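Local coordinates for protein AvrA (Salmonella typhimurium, PDB 6BE0) that binds inositol hexakisphosphate and, as a YopJ-family effector, probably transfers acetyl groups from acetyl-CoA to serine and threonine side chains of target proteins, at residues A[142-147]-A[188-193]; A[173-178]-A[226-231]; A[177-182]-A[235-240]. One frame throughout, in Å; residues are numbered along the deposited sequence.

Contact 1 (A[142-147]-A[188-193]); sequences FEPAAC and IFSLAL
Pro144 and Phe189 make the closest approach here, with Pro144 CB 3.7 Å from Phe189 CB. The pyrrolidine ring presents its CB-CG edge to the foot of the phenylalanine, and the two side chains run past each other in opposite directions, so Pro144 meets the stem and the ring carbon CG of Phe189, coming to that ring obliquely. Pro144 CG also lies 3.9 Å from Ser190 OG and 4.3 Å from Leu193 CD1. One proline ring thus bridges residues on successive turns of the helix. The proline lies in the end region of strand 136-143, and the helix 186-199 packs against the central mixed sheet, a layout consistent with the clan CA cysteine-peptidase fold to which the YopJ family belongs. Ser190 has OG anti to its carbonyl carbon (chi1 -66°), and the hydroxyl hydrogen-bonds to Ile125 O and to Cys186 O one turn earlier; its contact with Pro144 is plain packing. Further out, the backbone of Pro144 is hydrogen-bonded to Ile179 and Gln180, tying this part of the chain to the loop after strand 170-176. Glu143 points away from the helix and hydrogen-bonds through OE1 to His124 NE2, while Leu193 goes on to pack against Leu177 and Phe236.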
loop_
_atom_site.group_PDB
_atom_site.type_symbol
_atom_site.label_atom_id
_atom_site.label_comp_id
_atom_site.label_asym_id
_atom_site.label_seq_id
_atom_site.Cartn_x
_atom_site.Cartn_y
_atom_site.Cartn_z
ATOM N N PHE A 142 -0.587 -3.373 -6.102
ATOM C CA PHE A 142 -1.248 -3.789 -4.871
ATOM C C PHE A 142 -2.405 -2.859 -4.537
ATOM O O PHE A 142 -2.226 -1.647 -4.412
ATOM C CB PHE A 142 -0.255 -3.827 -3.708
ATOM C CG PHE A 142 0.805 -4.882 -3.853
ATOM C CD1 PHE A 142 1.997 -4.602 -4.499
ATOM C CD2 PHE A 142 0.608 -6.152 -3.345
ATOM C CE1 PHE A 142 2.972 -5.571 -4.634
ATOM C CE2 PHE A 142 1.582 -7.125 -3.477
ATOM C CZ PHE A 142 2.762 -6.833 -4.121
ATOM N N GLU A 143 -3.593 -3.442 -4.410
ATOM C CA GLU A 143 -4.778 -2.715 -3.977
ATOM C C GLU A 143 -5.047 -3.035 -2.510
ATOM O O GLU A 143 -5.333 -4.186 -2.176
ATOM C CB GLU A 143 -5.985 -3.092 -4.838
ATOM C CG GLU A 143 -5.909 -2.598 -6.277
ATOM C CD GLU A 143 -6.005 -1.086 -6.393
ATOM O OE1 GLU A 143 -6.360 -0.427 -5.394
ATOM O OE2 GLU A 143 -5.726 -0.556 -7.490
ATOM N N PRO A 144 -4.937 -2.030 -1.621
ATOM C CA PRO A 144 -5.182 -2.314 -0.203
ATOM C C PRO A 144 -6.609 -2.786 0.080
ATOM O O PRO A 144 -6.814 -3.584 0.994
ATOM C CB PRO A 144 -4.911 -0.967 0.477
ATOM C CG PRO A 144 -4.007 -0.245 -0.456
ATOM C CD PRO A 144 -4.444 -0.657 -1.826
ATOM N N ALA A 145 -7.575 -2.296 -0.692
ATOM C CA ALA A 145 -8.976 -2.657 -0.493
ATOM C C ALA A 145 -9.351 -3.875 -1.333
ATOM O O ALA A 145 -8.483 -4.542 -1.895
ATOM C CB ALA A 145 -9.878 -1.477 -0.834
ATOM N N ALA A 146 -10.649 -4.155 -1.415
ATOM C CA ALA A 146 -11.150 -5.300 -2.168
ATOM C C ALA A 146 -11.293 -4.956 -3.649
ATOM O O ALA A 146 -11.215 -3.786 -4.030
ATOM C CB ALA A 146 -12.480 -5.759 -1.597
ATOM N N CYS A 147 -11.502 -5.978 -4.476
ATOM C CA CYS A 147 -11.614 -5.797 -5.922
ATOM C C CYS A 147 -12.755 -6.623 -6.514
ATOM O O CYS A 147 -12.778 -6.882 -7.715
ATOM C CB CYS A 147 -10.304 -6.184 -6.611
ATOM S SG CYS A 147 -8.834 -5.434 -5.895
ATOM N N ILE A 188 -2.461 6.273 2.791
ATOM C CA ILE A 188 -1.674 5.836 3.941
ATOM C C ILE A 188 -1.267 4.373 3.800
ATOM O O ILE A 188 -0.115 4.018 4.046
ATOM C CB ILE A 188 -2.444 6.019 5.269
ATOM C CG1 ILE A 188 -2.987 7.446 5.391
ATOM C CG2 ILE A 188 -1.547 5.685 6.464
ATOM C CD1 ILE A 188 -1.924 8.529 5.322
ATOM N N PHE A 189 -2.218 3.530 3.409
ATOM C CA PHE A 189 -1.944 2.113 3.202
ATOM C C PHE A 189 -0.862 1.916 2.145
ATOM O O PHE A 189 0.066 1.135 2.337
ATOM C CB PHE A 189 -3.216 1.367 2.792
ATOM C CG PHE A 189 -4.019 0.849 3.952
ATOM C CD1 PHE A 189 -3.759 -0.402 4.484
ATOM C CD2 PHE A 189 -5.034 1.610 4.509
ATOM C CE1 PHE A 189 -4.494 -0.883 5.550
ATOM C CE2 PHE A 189 -5.771 1.135 5.576
ATOM C CZ PHE A 189 -5.501 -0.115 6.097
ATOM N N SER A 190 -0.979 2.634 1.033
ATOM C CA SER A 190 -0.041 2.474 -0.071
ATOM C C SER A 190 1.353 2.975 0.306
ATOM O O SER A 190 2.363 2.381 -0.078
ATOM C CB SER A 190 -0.550 3.212 -1.311
ATOM O OG SER A 190 -1.743 2.625 -1.804
ATOM N N LEU A 191 1.401 4.068 1.059
ATOM C CA LEU A 191 2.670 4.630 1.504
ATOM C C LEU A 191 3.375 3.677 2.460
ATOM O O LEU A 191 4.584 3.472 2.366
ATOM C CB LEU A 191 2.450 5.985 2.178
ATOM C CG LEU A 191 3.696 6.692 2.718
ATOM C CD1 LEU A 191 4.727 6.924 1.621
ATOM C CD2 LEU A 191 3.303 8.007 3.369
ATOM N N ALA A 192 2.613 3.100 3.380
ATOM C CA ALA A 192 3.162 2.160 4.350
ATOM C C ALA A 192 3.659 0.897 3.657
ATOM O O ALA A 192 4.775 0.438 3.908
ATOM C CB ALA A 192 2.118 1.813 5.401
ATOM N N LEU A 193 2.823 0.341 2.784
ATOM C CA LEU A 193 3.182 -0.855 2.031
ATOM C C LEU A 193 4.424 -0.621 1.175
ATOM O O LEU A 193 5.259 -1.511 1.028
ATOM C CB LEU A 193 2.014 -1.299 1.149
ATOM C CG LEU A 193 0.794 -1.865 1.880
ATOM C CD1 LEU A 193 -0.347 -2.099 0.902
ATOM C CD2 LEU A 193 1.142 -3.146 2.619
#

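Contact 2 (A[173-178]-A[226-231]); sequences AMVELD and DKADRY
Ala228 CB packs against Val175, the Glu176 carbonyl and Leu177, and this single methyl makes all the close contacts between the two segments. It lies 3.7 Å from Val175 CG1 and equally 3.7 Å from Glu176 O, so it rests on both a branch of the valine and a strand carbonyl. Val175 puts CG1 there by holding it anti to its own backbone N (chi1 178°), with CG2 anti to the carbonyl carbon. Leu177 points its CB away, yet its branch CD2 swings back to 4.4 Å from Ala228 CB, a looser third contact. The short helix 225-228 thereby packs on strand 170-176, an edge strand of the mixed five-stranded sheet, running parallel to its neighbour 136-143. The outward side of the helix is different in character. Arg230 is exposed, and Lys227 turns its chain from the strand, laying CD 3.7 Å above one face of the Arg230 guanidinium, near its rim. Asp226, also exposed, starts outward but turns its carboxylate back, leaving OD1 5.9 Å from Glu176 OE1, like charges that are not in contact. The glutamate is instead gripped by backbone amides, Cys147 N at OE2 and Ser225 N at OE1. Asp229 turns to a salt bridge with Arg245.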
loop_
_atom_site.group_PDB
_atom_site.type_symbol
_atom_site.label_atom_id
_atom_site.label_comp_id
_atom_site.label_asym_id
_atom_site.label_seq_id
_atom_site.Cartn_x
_atom_site.Cartn_y
_atom_site.Cartn_z
ATOM N N ALA A 173 0.822 -8.013 -12.853
ATOM C CA ALA A 173 -0.159 -8.675 -12.007
ATOM C C ALA A 173 -0.763 -7.679 -11.026
ATOM O O ALA A 173 -0.091 -6.756 -10.571
ATOM C CB ALA A 173 0.478 -9.837 -11.260
ATOM N N MET A 174 -2.040 -7.867 -10.715
ATOM C CA MET A 174 -2.732 -7.032 -9.745
ATOM C C MET A 174 -3.125 -7.891 -8.551
ATOM O O MET A 174 -3.648 -8.991 -8.719
ATOM C CB MET A 174 -3.954 -6.374 -10.382
ATOM C CG MET A 174 -4.805 -5.559 -9.428
ATOM S SD MET A 174 -6.095 -4.661 -10.308
ATOM C CE MET A 174 -7.447 -4.781 -9.143
ATOM N N VAL A 175 -2.855 -7.390 -7.350
ATOM C CA VAL A 175 -3.073 -8.155 -6.128
ATOM C C VAL A 175 -4.097 -7.483 -5.218
ATOM O O VAL A 175 -3.945 -6.322 -4.835
ATOM C CB VAL A 175 -1.755 -8.353 -5.351
ATOM C CG1 VAL A 175 -1.998 -9.118 -4.054
ATOM C CG2 VAL A 175 -0.743 -9.086 -6.215
ATOM N N GLU A 176 -5.139 -8.232 -4.881
ATOM C CA GLU A 176 -6.143 -7.793 -3.923
ATOM C C GLU A 176 -5.680 -8.142 -2.515
ATOM O O GLU A 176 -5.278 -9.275 -2.259
ATOM C CB GLU A 176 -7.493 -8.449 -4.225
ATOM C CG GLU A 176 -8.601 -8.127 -3.231
ATOM C CD GLU A 176 -9.806 -9.033 -3.397
ATOM O OE1 GLU A 176 -9.627 -10.270 -3.383
ATOM O OE2 GLU A 176 -10.930 -8.509 -3.543
ATOM N N LEU A 177 -5.733 -7.168 -1.611
ATOM C CA LEU A 177 -5.334 -7.387 -0.224
ATOM C C LEU A 177 -6.544 -7.434 0.706
ATOM O O LEU A 177 -6.601 -8.262 1.616
ATOM C CB LEU A 177 -4.361 -6.295 0.231
ATOM C CG LEU A 177 -3.013 -6.235 -0.496
ATOM C CD1 LEU A 177 -2.131 -5.157 0.116
ATOM C CD2 LEU A 177 -2.296 -7.580 -0.472
ATOM N N ASP A 178 -7.509 -6.552 0.461
ATOM C CA ASP A 178 -8.693 -6.429 1.309
ATOM C C ASP A 178 -8.300 -6.293 2.777
ATOM O O ASP A 178 -8.724 -7.083 3.620
ATOM C CB ASP A 178 -9.623 -7.632 1.124
ATOM C CG ASP A 178 -10.971 -7.445 1.808
ATOM O OD1 ASP A 178 -11.428 -6.287 1.930
ATOM O OD2 ASP A 178 -11.574 -8.457 2.224
ATOM N N ASP A 226 -7.034 -14.347 -0.601
ATOM C CA ASP A 226 -6.668 -15.608 0.037
ATOM C C ASP A 226 -5.395 -16.183 -0.585
ATOM O O ASP A 226 -4.592 -16.820 0.098
ATOM C CB ASP A 226 -7.810 -16.622 -0.062
ATOM C CG ASP A 226 -8.212 -16.912 -1.492
ATOM O OD1 ASP A 226 -8.325 -15.955 -2.286
ATOM O OD2 ASP A 226 -8.410 -18.099 -1.824
ATOM N N LYS A 227 -5.213 -15.949 -1.879
ATOM C CA LYS A 227 -3.998 -16.372 -2.566
ATOM C C LYS A 227 -2.821 -15.490 -2.163
ATOM O O LYS A 227 -1.691 -15.961 -2.032
ATOM C CB LYS A 227 -4.194 -16.328 -4.083
ATOM C CG LYS A 227 -5.255 -17.284 -4.604
ATOM C CD LYS A 227 -4.758 -18.722 -4.642
ATOM C CE LYS A 227 -3.803 -18.970 -5.803
ATOM N NZ LYS A 227 -4.458 -18.764 -7.126
ATOM N N ALA A 228 -3.096 -14.204 -1.965
ATOM C CA ALA A 228 -2.060 -13.244 -1.602
ATOM C C ALA A 228 -1.503 -13.531 -0.211
ATOM O O ALA A 228 -0.325 -13.295 0.052
ATOM C CB ALA A 228 -2.606 -11.826 -1.670
ATOM N N ASP A 229 -2.352 -14.043 0.675
ATOM C CA ASP A 229 -1.942 -14.347 2.043
ATOM C C ASP A 229 -0.852 -15.417 2.084
ATOM O O ASP A 229 -0.061 -15.469 3.024
ATOM C CB ASP A 229 -3.145 -14.801 2.878
ATOM C CG ASP A 229 -4.145 -13.682 3.124
ATOM O OD1 ASP A 229 -3.785 -12.500 2.941
ATOM O OD2 ASP A 229 -5.294 -13.985 3.511
ATOM N N ARG A 230 -0.814 -16.266 1.062
ATOM C CA ARG A 230 0.178 -17.335 0.995
ATOM C C ARG A 230 1.535 -16.815 0.528
ATOM O O ARG A 230 2.557 -17.476 0.716
ATOM C CB ARG A 230 -0.298 -18.445 0.057
ATOM C CG ARG A 230 -1.666 -19.007 0.398
ATOM C CD ARG A 230 -2.116 -20.020 -0.639
ATOM N NE ARG A 230 -3.533 -20.345 -0.503
ATOM C CZ ARG A 230 -4.228 -21.061 -1.383
ATOM N NH1 ARG A 230 -3.641 -21.534 -2.477
ATOM N NH2 ARG A 230 -5.516 -21.301 -1.171
ATOM N N TYR A 231 1.540 -15.629 -0.075
ATOM C CA TYR A 231 2.759 -15.042 -0.626
ATOM C C TYR A 231 3.381 -14.002 0.301
ATOM O O TYR A 231 4.599 -13.979 0.490
ATOM C CB TYR A 231 2.471 -14.386 -1.981
ATOM C CG TYR A 231 2.406 -15.346 -3.150
ATOM C CD1 TYR A 231 3.566 -15.808 -3.758
ATOM C CD2 TYR A 231 1.187 -15.773 -3.655
ATOM C CE1 TYR A 231 3.512 -16.678 -4.830
ATOM C CE2 TYR A 231 1.123 -16.644 -4.728
ATOM C CZ TYR A 231 2.288 -17.093 -5.311
ATOM O OH TYR A 231 2.228 -17.957 -6.381
#

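Contact 3 (A[177-182]-A[235-240]); sequences LDIQRS and SFYKHT. With COA (coenzyme A), chain C; IHP (inositol hexakisphosphate), chain B.
Ile179 reaches Tyr237 and Thr240 because its chi1 of 54° sets CG1 between the backbone N and the carbonyl carbon, leaving CG2 anti to the carbonyl carbon and directed at the facing loop. That loop ends in a type I beta turn from Tyr237 to Thr240, lying between helices 225-228 and 243-252 of the YopJ acetyltransferase fold. The isoleucine divides its branches over it. CG2 lies 3.8 Å from Tyr237 CD1, meeting the ring obliquely as the two side chains cross at about a right angle, and also touches Thr240 OG1 at 3.7 Å. The other branch ends with CD1 at 3.6 Å from Phe236 O. Thr240 fixes the turn from within: its OG1 donates to Tyr237 O at 2.7 Å, and its backbone N approaches the same oxygen from the same face, so one carbonyl takes two donors. Tyr237 OH is bonded to Asp229, and its ring stacks with that of Tyr249.

This apolar joint separates two ligand sites. On the 177-182 side, Arg181 packs its CB against coenzyme A N9A, while its guanidinium makes only a weak bond from NH1 to the ribose oxygen O4B. The same guanidinium is steadied by Asp178, through a salt bridge from NE to OD1 whose hydrogen-bond geometry is weak and a bond from NH2 to the backbone O that comes from above the carbonyl plane. On the 235-240 side, Lys238 bends at chi3 and brings NZ to inositol hexakisphosphate O33 at 2.8 Å, with Lys196, Lys263 and Lys291 also hydrogen-bonded to the ligand. His239, held at ND1 by Ser287, presents its ring edge to the ligand, NE2 donating in the ring plane to phosphate oxygen O23 at 2.8 Å with an N-H...O angle of 159°.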
loop_
_atom_site.group_PDB
_atom_site.type_symbol
_atom_site.label_atom_id
_atom_site.label_comp_id
_atom_site.label_asym_id
_atom_site.label_seq_id
_atom_site.Cartn_x
_atom_site.Cartn_y
_atom_site.Cartn_z
ATOM N N LEU A 177 -5.733 -7.168 -1.611
ATOM C CA LEU A 177 -5.334 -7.387 -0.224
ATOM C C LEU A 177 -6.544 -7.434 0.706
ATOM O O LEU A 177 -6.601 -8.262 1.616
ATOM C CB LEU A 177 -4.361 -6.295 0.231
ATOM C CG LEU A 177 -3.013 -6.235 -0.496
ATOM C CD1 LEU A 177 -2.131 -5.157 0.116
ATOM C CD2 LEU A 177 -2.296 -7.580 -0.472
ATOM N N ASP A 178 -7.509 -6.552 0.461
ATOM C CA ASP A 178 -8.693 -6.429 1.309
ATOM C C ASP A 178 -8.300 -6.293 2.777
ATOM O O ASP A 178 -8.724 -7.083 3.620
ATOM C CB ASP A 178 -9.623 -7.632 1.124
ATOM C CG ASP A 178 -10.971 -7.445 1.808
ATOM O OD1 ASP A 178 -11.428 -6.287 1.930
ATOM O OD2 ASP A 178 -11.574 -8.457 2.224
ATOM N N ILE A 179 -7.470 -5.294 3.068
ATOM C CA ILE A 179 -7.088 -4.978 4.440
ATOM C C ILE A 179 -7.528 -3.561 4.790
ATOM O O ILE A 179 -7.588 -3.197 5.964
ATOM C CB ILE A 179 -5.571 -5.122 4.658
ATOM C CG1 ILE A 179 -4.798 -4.290 3.632
ATOM C CG2 ILE A 179 -5.171 -6.590 4.569
ATOM C CD1 ILE A 179 -3.314 -4.185 3.927
ATOM N N GLN A 180 -7.831 -2.764 3.768
ATOM C CA GLN A 180 -8.443 -1.458 3.975
ATOM C C GLN A 180 -9.956 -1.591 3.885
ATOM O O GLN A 180 -10.481 -2.173 2.936
ATOM C CB GLN A 180 -7.949 -0.434 2.951
ATOM C CG GLN A 180 -8.627 0.929 3.084
ATOM C CD GLN A 180 -8.354 1.842 1.912
ATOM O OE1 GLN A 180 -7.338 1.713 1.232
ATOM N NE2 GLN A 180 -9.270 2.774 1.665
ATOM N N ARG A 181 -10.644 -1.040 4.877
ATOM C CA ARG A 181 -12.102 -1.030 4.902
ATOM C C ARG A 181 -12.613 0.390 5.126
ATOM O O ARG A 181 -13.745 0.710 4.768
ATOM C CB ARG A 181 -12.630 -1.964 5.992
ATOM C CG ARG A 181 -12.026 -3.361 5.968
ATOM C CD ARG A 181 -12.478 -4.150 4.755
ATOM N NE ARG A 181 -11.825 -5.455 4.661
ATOM C CZ ARG A 181 -12.069 -6.481 5.471
ATOM N NH1 ARG A 181 -12.941 -6.367 6.464
ATOM N NH2 ARG A 181 -11.431 -7.628 5.292
ATOM N N SER A 182 -11.778 1.237 5.724
ATOM C CA SER A 182 -12.128 2.640 5.912
ATOM C C SER A 182 -12.210 3.322 4.551
ATOM O O SER A 182 -11.712 2.799 3.556
ATOM C CB SER A 182 -11.117 3.341 6.818
ATOM O OG SER A 182 -9.806 3.267 6.290
ATOM N N SER A 235 4.259 -8.334 8.032
ATOM C CA SER A 235 4.397 -6.888 8.188
ATOM C C SER A 235 3.435 -6.094 7.302
ATOM O O SER A 235 3.212 -4.905 7.530
ATOM C CB SER A 235 5.835 -6.467 7.887
ATOM O OG SER A 235 6.194 -6.794 6.558
ATOM N N PHE A 236 2.867 -6.752 6.296
ATOM C CA PHE A 236 1.923 -6.105 5.391
ATOM C C PHE A 236 0.545 -5.921 6.024
ATOM O O PHE A 236 -0.246 -5.095 5.570
ATOM C CB PHE A 236 1.790 -6.918 4.102
ATOM C CG PHE A 236 2.871 -6.645 3.096
ATOM C CD1 PHE A 236 4.202 -6.646 3.473
ATOM C CD2 PHE A 236 2.555 -6.398 1.771
ATOM C CE1 PHE A 236 5.198 -6.395 2.550
ATOM C CE2 PHE A 236 3.546 -6.149 0.844
ATOM C CZ PHE A 236 4.869 -6.147 1.234
ATOM N N TYR A 237 0.269 -6.688 7.075
ATOM C CA TYR A 237 -1.071 -6.764 7.653
ATOM C C TYR A 237 -1.192 -6.068 9.004
ATOM O O TYR A 237 -2.150 -6.297 9.741
ATOM C CB TYR A 237 -1.479 -8.230 7.798
ATOM C CG TYR A 237 -1.537 -8.956 6.482
ATOM C CD1 TYR A 237 -2.750 -9.188 5.850
ATOM C CD2 TYR A 237 -0.378 -9.397 5.861
ATOM C CE1 TYR A 237 -2.808 -9.848 4.641
ATOM C CE2 TYR A 237 -0.425 -10.055 4.650
ATOM C CZ TYR A 237 -1.642 -10.279 4.044
ATOM O OH TYR A 237 -1.695 -10.937 2.839
ATOM N N LYS A 238 -0.229 -5.215 9.328
ATOM C CA LYS A 238 -0.228 -4.546 10.621
ATOM C C LYS A 238 -1.406 -3.584 10.759
ATOM O O LYS A 238 -1.930 -3.391 11.857
ATOM C CB LYS A 238 1.086 -3.797 10.827
ATOM C CG LYS A 238 2.308 -4.703 10.843
ATOM C CD LYS A 238 3.597 -3.915 11.030
ATOM C CE LYS A 238 3.635 -3.219 12.382
ATOM N NZ LYS A 238 4.960 -2.605 12.656
ATOM N N HIS A 239 -1.822 -2.993 9.641
ATOM C CA HIS A 239 -2.910 -2.015 9.643
ATOM C C HIS A 239 -4.237 -2.615 9.190
ATOM O O HIS A 239 -5.177 -1.878 8.891
ATOM C CB HIS A 239 -2.559 -0.828 8.741
ATOM C CG HIS A 239 -1.334 -0.084 9.171
ATOM N ND1 HIS A 239 -1.295 0.688 10.312
ATOM C CD2 HIS A 239 -0.104 0.010 8.610
ATOM C CE1 HIS A 239 -0.095 1.223 10.438
ATOM N NE2 HIS A 239 0.647 0.828 9.419
ATOM N N THR A 240 -4.314 -3.943 9.138
ATOM C CA THR A 240 -5.538 -4.622 8.717
ATOM C C THR A 240 -6.733 -4.138 9.525
ATOM O O THR A 240 -6.708 -4.140 10.756
ATOM C CB THR A 240 -5.428 -6.151 8.864
ATOM O OG1 THR A 240 -4.281 -6.622 8.150
ATOM C CG2 THR A 240 -6.675 -6.838 8.316
HETATM N N1A COA C . -13.009 1.245 9.758
HETATM C C2A COA C . -12.509 0.097 10.309
HETATM N N3A COA C . -13.059 -1.112 9.992
HETATM C C4A COA C . -14.114 -1.189 9.121
HETATM C C5A COA C . -14.612 -0.059 8.572
HETATM C C6A COA C . -14.045 1.167 8.901
HETATM N N6A COA C . -14.079 2.581 8.705
HETATM N N7A COA C . -15.643 -0.404 7.750
HETATM C C8A COA C . -15.778 -1.755 7.795
HETATM N N9A COA C . -14.842 -2.244 8.639
HETATM C C1B COA C . -14.603 -3.604 8.994
HETATM C C2B COA C . -15.011 -3.849 10.220
HETATM O O2B COA C . -13.896 -3.768 11.149
HETATM C C3B COA C . -15.610 -5.355 10.177
HETATM O O3B COA C . -14.556 -6.318 10.177
HETATM P P3B COA C . -14.437 -7.353 11.408
HETATM O O7A COA C . -13.976 -6.620 12.646
HETATM O O8A COA C . -15.780 -7.991 11.668
HETATM O O9A COA C . -13.434 -8.434 11.064
HETATM C C4B COA C . -16.292 -5.413 9.009
HETATM O O4B COA C . -15.470 -4.555 8.055
HETATM C C5B COA C . -17.690 -4.835 9.180
HETATM O O5B COA C . -18.311 -4.684 7.909
HETATM P P1A COA C . -19.540 -5.633 7.518
HETATM O O1A COA C . -19.435 -6.958 8.257
HETATM O O2A COA C . -20.841 -4.939 7.883
HETATM O O3A COA C . -19.515 -5.900 5.956
HETATM C C1 IHP B . 8.733 1.039 11.725
HETATM C C2 IHP B . 7.468 1.417 10.963
HETATM C C3 IHP B . 6.231 1.227 11.825
HETATM C C4 IHP B . 6.366 1.978 13.133
HETATM C C5 IHP B . 7.535 1.397 13.906
HETATM C C6 IHP B . 8.832 1.608 13.138
HETATM O O11 IHP B . 9.850 1.444 10.954
HETATM P P1 IHP B . 10.640 0.328 10.132
HETATM O O21 IHP B . 11.042 0.887 8.786
HETATM O O31 IHP B . 9.770 -0.890 9.906
HETATM O O41 IHP B . 11.874 -0.068 10.899
HETATM O O12 IHP B . 7.558 2.780 10.492
HETATM P P2 IHP B . 7.566 3.081 8.938
HETATM O O22 IHP B . 8.622 2.259 8.240
HETATM O O32 IHP B . 6.226 2.752 8.323
HETATM O O42 IHP B . 7.866 4.547 8.714
HETATM O O13 IHP B . 5.071 1.656 11.110
HETATM P P3 IHP B . 4.010 0.570 10.627
HETATM O O23 IHP B . 3.489 0.942 9.260
HETATM O O33 IHP B . 4.632 -0.805 10.556
HETATM O O43 IHP B . 2.852 0.536 11.590
HETATM O O14 IHP B . 5.132 1.941 13.875
HETATM P P4 IHP B . 4.543 0.626 14.599
HETATM O O24 IHP B . 3.065 0.514 14.301
HETATM O O34 IHP B . 5.229 -0.636 14.128
HETATM O O44 IHP B . 4.701 0.754 16.089
HETATM O O15 IHP B . 7.643 1.966 15.212
HETATM P P5 IHP B . 8.217 1.072 16.388
HETATM O O25 IHP B . 8.933 -0.135 15.821
HETATM O O35 IHP B . 9.185 1.894 17.202
HETATM O O45 IHP B . 7.103 0.596 17.286
HETATM O O16 IHP B . 9.169 2.994 13.107
HETATM P P6 IHP B . 10.612 3.437 13.516
HETATM O O26 IHP B . 10.654 4.932 13.690
HETATM O O36 IHP B . 11.007 2.775 14.811
HETATM O O46 IHP B . 11.600 3.053 12.442
#

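All three contacts are buried, but they differ in depth. Contact 1 is the most central, its centre about 3 Å from the centre of the chain; that of contact 3 lies about 9 Å out, and that of contact 2, which backs onto exposed charged residues, about 12 Å. Contacts 1 and 2 lie on neighbouring strands of one sheet, joined by the Glu143 N to Val175 O bond of 2.9 Å. Contacts 2 and 3 both use Leu177 and Asp178, where the edge strand runs out into the ligand-binding loop. All three join their segments by packing; contact 3 also carries a salt bridge within one segment, phosphate bonds to inositol hexakisphosphate and a weak bond to coenzyme A.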